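Local atomic coordinates of tail spike protein gp49 (Pseudomonas phage LKA1, PDB entry 4RU4), a protein that cleaves the O-specific polysaccharide of its Pseudomonas host as a lyase, probably helping the phage reach the cell surface during entry. Residues Cys420-Gln425 / Val450-Gln455; Ile72-Tyr77 / Ala92-Thr97; Ile149-Thr154 / Ala301-Val306; Ser529-Val534 / Gly572-Leu577. All coordinates share one frame; numbering follows the deposited sequence.

Contact 1: residues Cys420-Gln425 / Val450-Gln455; sequences CNFLIQ and VPVNIQ
Gln425 NE2 donates to Gln455 OE1 at 2.8 Å, and the donor comes up from the side of the carbonyl, with a C=O...N angle of 123°. The two amide planes stand 71° apart: the acceptor lies in the plane of the Gln425 amide, while the Gln455 group is turned steeply against it. CG of Gln455 is anti to the backbone N, and the chain runs on extended beyond it, whereas CG of Gln425 sits beside its own backbone N. OE1 of Gln455 also rests against CD2 of Leu423, 3.5 Å away. Both glutamines continue to the second subunit, Gln425 OE1 accepting from its Gly427 N and Gln455 NE2 donating to its Gly458 O. The strands 420-425 and 452-455 run parallel and in register in successive rungs of a right-handed beta-helix of the pectin lyase-like kind, and a run of backbone bonds, such as Phe422 N to Asn453 O, joins them. Matched residues stack up the helix, and Asn421 and Asn453 form one step like that of an asparagine ladder: the side chains lie side by side, their amides 14° from coplanar, with Asn453 ND2 giving a nearly straight bond of 2.9 Å to Asn421 OD1. The outer ends of the pair are met by other groups: Asn421 ND2 donates to Thr381 OG1, and Asn453 OD1 accepts from Tyr483 N. On the other face, Val452 CG1 meets the edge of the Phe422 ring at CE2, 4.1 Å away.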
# COMPACT_ATOMS: atom_id res chain seq x y z
N CYS B 420 22.69 -8.37 8.11
CA CYS B 420 21.92 -7.42 7.29
C CYS B 420 21.28 -8.11 6.11
O CYS B 420 21.94 -8.89 5.43
CB CYS B 420 22.86 -6.35 6.72
SG CYS B 420 23.68 -5.35 7.96
N ASN B 421 20.01 -7.79 5.84
CA ASN B 421 19.36 -8.28 4.62
C ASN B 421 18.88 -7.07 3.82
O ASN B 421 18.09 -6.28 4.31
CB ASN B 421 18.14 -9.13 5.00
CG ASN B 421 18.48 -10.20 5.99
OD1 ASN B 421 19.42 -10.96 5.79
ND2 ASN B 421 17.73 -10.25 7.07
N PHE B 422 19.40 -6.90 2.61
CA PHE B 422 18.95 -5.80 1.77
C PHE B 422 18.08 -6.37 0.68
O PHE B 422 18.54 -7.20 -0.13
CB PHE B 422 20.16 -5.05 1.19
CG PHE B 422 20.95 -4.34 2.24
CD1 PHE B 422 20.49 -3.13 2.76
CD2 PHE B 422 22.10 -4.90 2.79
CE1 PHE B 422 21.17 -2.49 3.76
CE2 PHE B 422 22.80 -4.23 3.77
CZ PHE B 422 22.32 -3.04 4.26
N LEU B 423 16.81 -5.95 0.66
CA LEU B 423 15.81 -6.56 -0.22
C LEU B 423 15.24 -5.54 -1.17
O LEU B 423 14.71 -4.52 -0.72
CB LEU B 423 14.63 -7.12 0.60
CG LEU B 423 15.01 -7.95 1.83
CD1 LEU B 423 13.78 -8.39 2.62
CD2 LEU B 423 15.89 -9.15 1.46
N ILE B 424 15.27 -5.85 -2.46
CA ILE B 424 14.63 -5.00 -3.46
C ILE B 424 13.64 -5.90 -4.15
O ILE B 424 14.02 -6.89 -4.79
CB ILE B 424 15.62 -4.40 -4.48
CG1 ILE B 424 16.57 -3.39 -3.83
CG2 ILE B 424 14.86 -3.70 -5.61
CD1 ILE B 424 17.73 -4.04 -3.08
N GLN B 425 12.36 -5.61 -3.96
CA GLN B 425 11.31 -6.50 -4.45
C GLN B 425 10.34 -5.78 -5.37
O GLN B 425 9.56 -4.91 -4.95
CB GLN B 425 10.54 -7.16 -3.31
CG GLN B 425 11.41 -7.97 -2.32
CD GLN B 425 10.55 -8.70 -1.29
OE1 GLN B 425 9.35 -8.47 -1.21
NE2 GLN B 425 11.16 -9.58 -0.50
N VAL B 450 29.61 -9.19 9.90
CA VAL B 450 28.35 -9.94 9.85
C VAL B 450 27.94 -10.38 8.42
O VAL B 450 28.42 -9.83 7.43
CB VAL B 450 27.20 -9.10 10.46
CG1 VAL B 450 27.47 -8.79 11.94
CG2 VAL B 450 26.98 -7.82 9.65
N PRO B 451 27.05 -11.38 8.32
CA PRO B 451 26.49 -11.69 7.00
C PRO B 451 25.79 -10.46 6.41
O PRO B 451 25.08 -9.76 7.13
CB PRO B 451 25.46 -12.78 7.29
CG PRO B 451 26.02 -13.49 8.55
CD PRO B 451 26.51 -12.28 9.36
N VAL B 452 26.05 -10.19 5.14
CA VAL B 452 25.35 -9.17 4.36
C VAL B 452 24.71 -9.86 3.16
O VAL B 452 25.40 -10.23 2.19
CB VAL B 452 26.32 -8.07 3.90
CG1 VAL B 452 25.64 -7.06 2.96
CG2 VAL B 452 26.90 -7.36 5.13
N ASN B 453 23.39 -10.01 3.22
CA ASN B 453 22.63 -10.74 2.21
C ASN B 453 21.87 -9.79 1.29
O ASN B 453 21.33 -8.77 1.73
CB ASN B 453 21.62 -11.64 2.94
CG ASN B 453 22.30 -12.56 3.94
OD1 ASN B 453 23.28 -13.24 3.60
ND2 ASN B 453 21.82 -12.56 5.18
N ILE B 454 21.80 -10.14 0.00
CA ILE B 454 21.17 -9.29 -1.00
C ILE B 454 20.12 -10.11 -1.72
O ILE B 454 20.42 -11.20 -2.24
CB ILE B 454 22.17 -8.82 -2.11
CG1 ILE B 454 23.44 -8.21 -1.52
CG2 ILE B 454 21.48 -7.85 -3.07
CD1 ILE B 454 23.22 -7.04 -0.67
N GLN B 455 18.91 -9.56 -1.79
CA GLN B 455 17.88 -10.13 -2.64
C GLN B 455 17.47 -9.02 -3.61
O GLN B 455 16.85 -8.05 -3.21
CB GLN B 455 16.64 -10.55 -1.80
CG GLN B 455 15.48 -11.16 -2.62
CD GLN B 455 14.15 -11.12 -1.89
OE1 GLN B 455 13.83 -10.13 -1.21
NE2 GLN B 455 13.37 -12.19 -2.01

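Contact 2: residues Ile72-Tyr77 / Ala92-Thr97; sequences IPSGDY and AGDGAT
Ser74 OG and Thr97 OG1 meet at 2.6 Å, a short hydrogen bond in which either hydroxyl could be the donor. The two side chains reach it by different torsions. Thr97 holds OG1 between its backbone N and carbonyl carbon (chi1 49°), while its methyl CG2 lies anti to the carbonyl carbon. Ser74 places OG beside its own backbone N, with chi1 -78°, which also brings OG within 3.3 Å of Thr97 CB. Thr97 OG1 has a further partner in Gln90 NE2 of the third subunit, so this hydroxyl pair sits at the trimer interface, where Pro69 of that subunit packs on both Ser74 and Asp94. The residues belong to turns that leave neighbouring parallel strands near the N-terminal end of the beta-helix, one coil following the strand 70-72 and the next the strand 89-93. Backbone bonds flank the hydroxyls: Ile72 N donates to Ala92 O at 2.8 Å, before the chains turn, and Gly75 N to Thr97 O at 3.0 Å, after it. Between them Asp94, its CG set beside the backbone N, extends a carboxylate across to the other turn. Its OD2 receives Ser74 N at 3.2 Å from above the carboxylate plane and lies against Pro73 CA. Within 72-77, Tyr77, already on the next strand, reaches back with OH to donate to Pro73 O at 2.9 Å; the oxygen lies in the plane of the ring, but the hydroxyl stands above the carbonyl plane. Inward, Ile72 packs on Leu60 of the helix 55-65.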
# COMPACT_ATOMS: atom_id res chain seq x y z
N ILE B 72 -9.14 30.01 18.27
CA ILE B 72 -8.52 31.21 17.71
C ILE B 72 -9.26 31.58 16.43
O ILE B 72 -9.09 30.93 15.42
CB ILE B 72 -7.03 30.96 17.37
CG1 ILE B 72 -6.25 30.55 18.63
CG2 ILE B 72 -6.39 32.21 16.73
CD1 ILE B 72 -4.73 30.49 18.42
N PRO B 73 -10.06 32.64 16.48
CA PRO B 73 -10.77 33.18 15.31
C PRO B 73 -9.78 33.65 14.28
O PRO B 73 -8.67 33.98 14.71
CB PRO B 73 -11.49 34.41 15.88
CG PRO B 73 -11.61 34.14 17.33
CD PRO B 73 -10.32 33.43 17.69
N SER B 74 -10.15 33.71 13.01
CA SER B 74 -9.37 34.38 11.97
C SER B 74 -8.81 35.68 12.48
O SER B 74 -9.53 36.48 13.07
CB SER B 74 -10.22 34.71 10.73
OG SER B 74 -10.40 33.55 9.94
N GLY B 75 -7.53 35.89 12.22
CA GLY B 75 -6.84 37.09 12.64
C GLY B 75 -5.35 36.80 12.55
O GLY B 75 -4.95 35.67 12.25
N ASP B 76 -4.54 37.82 12.79
CA ASP B 76 -3.11 37.72 12.55
C ASP B 76 -2.45 38.21 13.83
O ASP B 76 -2.31 39.40 14.04
CB ASP B 76 -2.75 38.58 11.33
CG ASP B 76 -1.34 38.31 10.81
OD1 ASP B 76 -0.42 37.99 11.59
OD2 ASP B 76 -1.15 38.42 9.59
N TYR B 77 -2.10 37.27 14.70
CA TYR B 77 -1.71 37.61 16.07
C TYR B 77 -0.19 37.75 16.20
O TYR B 77 0.56 36.82 15.87
CB TYR B 77 -2.23 36.51 16.99
CG TYR B 77 -3.74 36.34 16.92
CD1 TYR B 77 -4.32 35.49 15.98
CD2 TYR B 77 -4.57 37.01 17.80
CE1 TYR B 77 -5.69 35.34 15.91
CE2 TYR B 77 -5.94 36.86 17.75
CZ TYR B 77 -6.50 36.02 16.80
OH TYR B 77 -7.87 35.87 16.74
N ALA B 92 -7.46 25.39 18.65
CA ALA B 92 -8.07 25.16 17.35
C ALA B 92 -8.48 26.50 16.73
O ALA B 92 -9.01 27.37 17.43
CB ALA B 92 -9.29 24.24 17.48
N GLY B 93 -8.24 26.67 15.43
CA GLY B 93 -8.55 27.93 14.75
C GLY B 93 -9.57 27.73 13.65
O GLY B 93 -10.24 26.69 13.61
N ASP B 94 -9.67 28.70 12.74
CA ASP B 94 -10.66 28.63 11.66
C ASP B 94 -10.00 28.20 10.37
O ASP B 94 -10.57 28.38 9.29
CB ASP B 94 -11.31 29.99 11.44
CG ASP B 94 -12.27 30.35 12.55
OD1 ASP B 94 -12.75 29.44 13.25
OD2 ASP B 94 -12.52 31.56 12.75
N GLY B 95 -8.79 27.66 10.48
CA GLY B 95 -8.03 27.29 9.31
C GLY B 95 -6.84 28.22 9.11
O GLY B 95 -6.33 28.83 10.05
N ALA B 96 -6.39 28.32 7.87
CA ALA B 96 -5.14 28.99 7.55
C ALA B 96 -5.21 30.49 7.80
O ALA B 96 -4.18 31.16 7.79
CB ALA B 96 -4.74 28.71 6.09
N THR B 97 -6.42 31.02 8.02
CA THR B 97 -6.57 32.45 8.32
C THR B 97 -6.40 32.76 9.80
O THR B 97 -6.40 33.92 10.20
CB THR B 97 -7.93 33.01 7.85
OG1 THR B 97 -8.96 32.15 8.32
CG2 THR B 97 -7.99 33.09 6.32

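Contact 3: residues Ile149-Thr154 / Ala301-Val306; sequences IIYNPT and AEVGCV
The Tyr151 ring lies on the type II beta turn Glu302-Cys305, joining a strand of the Ig-like insertion to a loop of the pectin lyase-like beta-helix. The tight part is this aromatic face. Gly304 N stands over the ring centre, 3.3 Å above its plane, and Gly304 CA makes a CH-pi contact 3.9 Å from the centroid. CB of Tyr151 points toward the turn, and CG is anti to the backbone N (chi1 171°). Gly304 has a positive phi of 89°, as the third position of such a turn favours, a conformation in which a CB would press on the preceding carbonyl oxygen, so glycine suits the position. Pro153 N lies over the opposite face, offset toward the rim, so the ring is held between the turn and its own chain. Val306 CG1 closes the inner end: it touches the ring edge near CD1 and meets Ile149 CG2 at 3.8 Å, with Phe170 packing beside both residues. The outer side is looser. The side chain of Val303, exposed to solvent, comes no nearer than 4.2 Å, CG1 to Tyr151 CD2, and the CB of Glu302 points away from the strand. Nearby, Arg166 donates through NH1 to Ala301 O and weakly to the tyrosine hydroxyl. Beside that hydroxyl lies the sulfur of Cys305, oblique to the ring, with SG 3.8 Å from Tyr151 OH and 3.9 Å from CE1.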
# COMPACT_ATOMS: atom_id res chain seq x y z
N ILE B 149 8.44 4.58 29.88
CA ILE B 149 9.65 4.42 29.09
C ILE B 149 10.70 3.68 29.91
O ILE B 149 11.02 4.07 31.04
CB ILE B 149 10.26 5.79 28.73
CG1 ILE B 149 9.33 6.57 27.80
CG2 ILE B 149 11.64 5.60 28.06
CD1 ILE B 149 9.70 8.06 27.67
N ILE B 150 11.21 2.60 29.35
CA ILE B 150 12.43 1.99 29.86
C ILE B 150 13.58 2.71 29.19
O ILE B 150 13.59 2.83 27.96
CB ILE B 150 12.46 0.50 29.48
CG1 ILE B 150 11.22 -0.21 30.05
CG2 ILE B 150 13.81 -0.15 29.89
CD1 ILE B 150 11.07 -1.67 29.59
N TYR B 151 14.55 3.20 29.97
CA TYR B 151 15.65 3.99 29.42
C TYR B 151 17.00 3.53 29.92
O TYR B 151 17.19 3.37 31.13
CB TYR B 151 15.47 5.46 29.79
CG TYR B 151 16.63 6.37 29.47
CD1 TYR B 151 17.04 6.57 28.15
CD2 TYR B 151 17.29 7.07 30.48
CE1 TYR B 151 18.10 7.40 27.84
CE2 TYR B 151 18.35 7.93 30.18
CZ TYR B 151 18.75 8.09 28.87
OH TYR B 151 19.79 8.92 28.56
N ASN B 152 17.93 3.34 29.00
CA ASN B 152 19.31 3.01 29.35
C ASN B 152 20.20 4.25 29.16
O ASN B 152 20.45 4.65 28.03
CB ASN B 152 19.80 1.85 28.49
CG ASN B 152 21.18 1.36 28.91
OD1 ASN B 152 21.94 2.09 29.53
ND2 ASN B 152 21.49 0.10 28.59
N PRO B 153 20.69 4.85 30.26
CA PRO B 153 21.49 6.07 30.11
C PRO B 153 22.87 5.80 29.52
O PRO B 153 23.57 6.77 29.24
CB PRO B 153 21.67 6.58 31.56
CG PRO B 153 20.81 5.71 32.42
CD PRO B 153 20.55 4.43 31.66
N THR B 154 23.27 4.54 29.34
CA THR B 154 24.61 4.28 28.80
C THR B 154 24.72 4.73 27.35
O THR B 154 23.87 4.37 26.52
CB THR B 154 24.95 2.80 28.90
OG1 THR B 154 25.01 2.43 30.27
CG2 THR B 154 26.30 2.49 28.22
N ALA B 301 20.00 13.97 23.35
CA ALA B 301 20.76 13.22 24.36
C ALA B 301 20.17 13.38 25.76
O ALA B 301 20.85 13.11 26.76
CB ALA B 301 22.22 13.67 24.34
N GLU B 302 18.93 13.82 25.83
CA GLU B 302 18.28 14.02 27.13
C GLU B 302 17.77 12.70 27.71
O GLU B 302 17.68 11.70 27.01
CB GLU B 302 17.15 15.04 26.98
CG GLU B 302 17.72 16.39 26.55
CD GLU B 302 16.69 17.46 26.37
OE1 GLU B 302 15.58 17.33 26.93
OE2 GLU B 302 16.99 18.43 25.65
N VAL B 303 17.45 12.72 29.00
CA VAL B 303 16.86 11.55 29.65
C VAL B 303 15.66 11.04 28.82
O VAL B 303 14.80 11.81 28.40
CB VAL B 303 16.40 11.87 31.08
CG1 VAL B 303 15.54 10.70 31.67
CG2 VAL B 303 17.62 12.19 31.98
N GLY B 304 15.66 9.74 28.56
CA GLY B 304 14.59 9.12 27.81
C GLY B 304 14.80 9.09 26.31
O GLY B 304 13.84 8.85 25.55
N CYS B 305 16.03 9.32 25.85
CA CYS B 305 16.29 9.41 24.41
C CYS B 305 16.40 8.04 23.74
O CYS B 305 17.46 7.67 23.22
CB CYS B 305 17.54 10.26 24.10
SG CYS B 305 19.07 9.76 24.94
N VAL B 306 15.28 7.33 23.70
CA VAL B 306 15.24 5.94 23.25
C VAL B 306 15.05 5.84 21.74
O VAL B 306 14.82 6.87 21.10
CB VAL B 306 14.12 5.18 23.99
CG1 VAL B 306 14.45 5.17 25.48
CG2 VAL B 306 12.73 5.80 23.70

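Contact 4: residues Ser529-Val534 / Gly572-Leu577; sequences SVTAPV and GATLGL
Strands 529-534 and 572-577 run antiparallel at 160°, their axes 4.5 Å apart at closest, and three hydrogen-bonded pairs, Val530 with Leu577, Ala532 with Leu575 and Val534 with Ala573, tie them together. Each pair exchanges two bonds; the most bent of the six is Leu575 N to Ala532 O, with 141° at the hydrogen. Pro533, which has no N-H to give, falls at a non-hydrogen-bonded position opposite Thr574 and leaves this ladder whole. The apolar side chains gather on one face. Val534 CG2 meets Leu575 CD1 at 3.7 Å and lies nearly as close to CG, the two side chains crossing at a slant. That methyl is anti to the carbonyl carbon of Val534, while Leu575 CG likewise takes the place beside its own backbone N. Further along, Val530 CG1 touches Leu577 CB at 4.1 Å. On the other face Thr531 CB packs against the methyl CG2 of Thr574, 3.8 Å away, and Thr531 CG2 lies near Gly576 CA; this non-hydrogen-bonded pair has its CA atoms 4.2 Å apart. The Val534, Leu575 and Ala532 face is covered by strands 510-522 and 590-600, through Val519, Val521, Leu593 and Trp595. Two layers of mainly antiparallel strands facing each other across apolar side chains form the beta-sandwich characteristic of an Ig-like domain, here near the C-terminal end of the tailspike.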
# COMPACT_ATOMS: atom_id res chain seq x y z
N SER B 529 34.08 -33.71 -34.68
CA SER B 529 33.46 -32.67 -33.86
C SER B 529 33.14 -31.39 -34.62
O SER B 529 33.67 -31.14 -35.71
CB SER B 529 34.34 -32.34 -32.65
OG SER B 529 35.57 -31.74 -33.04
N VAL B 530 32.26 -30.58 -34.03
CA VAL B 530 31.98 -29.24 -34.53
C VAL B 530 31.66 -28.41 -33.29
O VAL B 530 31.08 -28.91 -32.35
CB VAL B 530 30.82 -29.21 -35.58
CG1 VAL B 530 29.57 -29.91 -35.07
CG2 VAL B 530 30.53 -27.78 -36.05
N THR B 531 32.15 -27.17 -33.25
CA THR B 531 31.97 -26.32 -32.09
C THR B 531 31.42 -24.98 -32.52
O THR B 531 31.50 -24.62 -33.70
CB THR B 531 33.31 -26.08 -31.35
OG1 THR B 531 34.23 -25.39 -32.21
CG2 THR B 531 33.94 -27.40 -30.91
N ALA B 532 30.89 -24.22 -31.57
CA ALA B 532 30.39 -22.87 -31.84
C ALA B 532 30.47 -22.05 -30.56
O ALA B 532 30.06 -22.50 -29.49
CB ALA B 532 28.96 -22.91 -32.35
N PRO B 533 30.99 -20.84 -30.66
CA PRO B 533 31.15 -20.06 -29.43
C PRO B 533 29.87 -19.33 -29.07
O PRO B 533 29.07 -18.98 -29.94
CB PRO B 533 32.28 -19.09 -29.79
CG PRO B 533 32.11 -18.85 -31.25
CD PRO B 533 31.57 -20.16 -31.83
N VAL B 534 29.68 -19.14 -27.77
CA VAL B 534 28.57 -18.36 -27.23
C VAL B 534 29.17 -17.32 -26.28
O VAL B 534 30.07 -17.64 -25.52
CB VAL B 534 27.63 -19.31 -26.45
CG1 VAL B 534 26.79 -18.56 -25.45
CG2 VAL B 534 26.75 -20.09 -27.44
N GLY B 572 31.22 -16.76 -21.13
CA GLY B 572 30.74 -17.52 -22.28
C GLY B 572 31.13 -18.99 -22.24
O GLY B 572 31.62 -19.48 -21.21
N ALA B 573 30.90 -19.67 -23.35
CA ALA B 573 31.21 -21.10 -23.46
C ALA B 573 31.41 -21.46 -24.92
O ALA B 573 30.85 -20.81 -25.82
CB ALA B 573 30.08 -21.94 -22.87
N THR B 574 32.21 -22.49 -25.17
CA THR B 574 32.30 -23.05 -26.51
C THR B 574 31.50 -24.34 -26.61
O THR B 574 31.88 -25.38 -26.07
CB THR B 574 33.74 -23.26 -26.93
OG1 THR B 574 34.39 -21.99 -26.98
CG2 THR B 574 33.81 -23.89 -28.32
N LEU B 575 30.35 -24.26 -27.28
CA LEU B 575 29.47 -25.40 -27.39
C LEU B 575 30.15 -26.39 -28.32
O LEU B 575 30.85 -25.99 -29.25
CB LEU B 575 28.14 -24.96 -27.99
CG LEU B 575 27.38 -23.86 -27.25
CD1 LEU B 575 26.00 -23.65 -27.93
CD2 LEU B 575 27.22 -24.19 -25.77
N GLY B 576 29.94 -27.68 -28.08
CA GLY B 576 30.56 -28.69 -28.92
C GLY B 576 29.72 -29.92 -29.13
O GLY B 576 28.96 -30.31 -28.25
N LEU B 577 29.86 -30.54 -30.30
CA LEU B 577 29.24 -31.83 -30.57
C LEU B 577 30.35 -32.77 -31.05
O LEU B 577 30.96 -32.50 -32.08
CB LEU B 577 28.16 -31.69 -31.65
CG LEU B 577 27.39 -32.98 -31.99
CD1 LEU B 577 26.50 -33.39 -30.82
CD2 LEU B 577 26.57 -32.84 -33.29

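Contacts 1 and 2 both join successive coils of the beta-helix, yet their centres lie 50 Å apart, on opposite sides of the chain's centre. Contact 1 is buried and regular, pairing parallel strands and side-chain amide bonds, while contact 2 is a surface meeting of turns, held by hydroxyls, a carboxylate and two backbone bonds. Each borders another subunit, the second at contact 1 and the third at contact 2; contacts 3 and 4 are touched by no other chain. Contact 3 is also buried, but ties two domains by an aromatic face and methyls. Contact 4, partly buried, is antiparallel backbone pairing within the C-terminal Ig-like domain, with its centre 80 Å from that of contact 2.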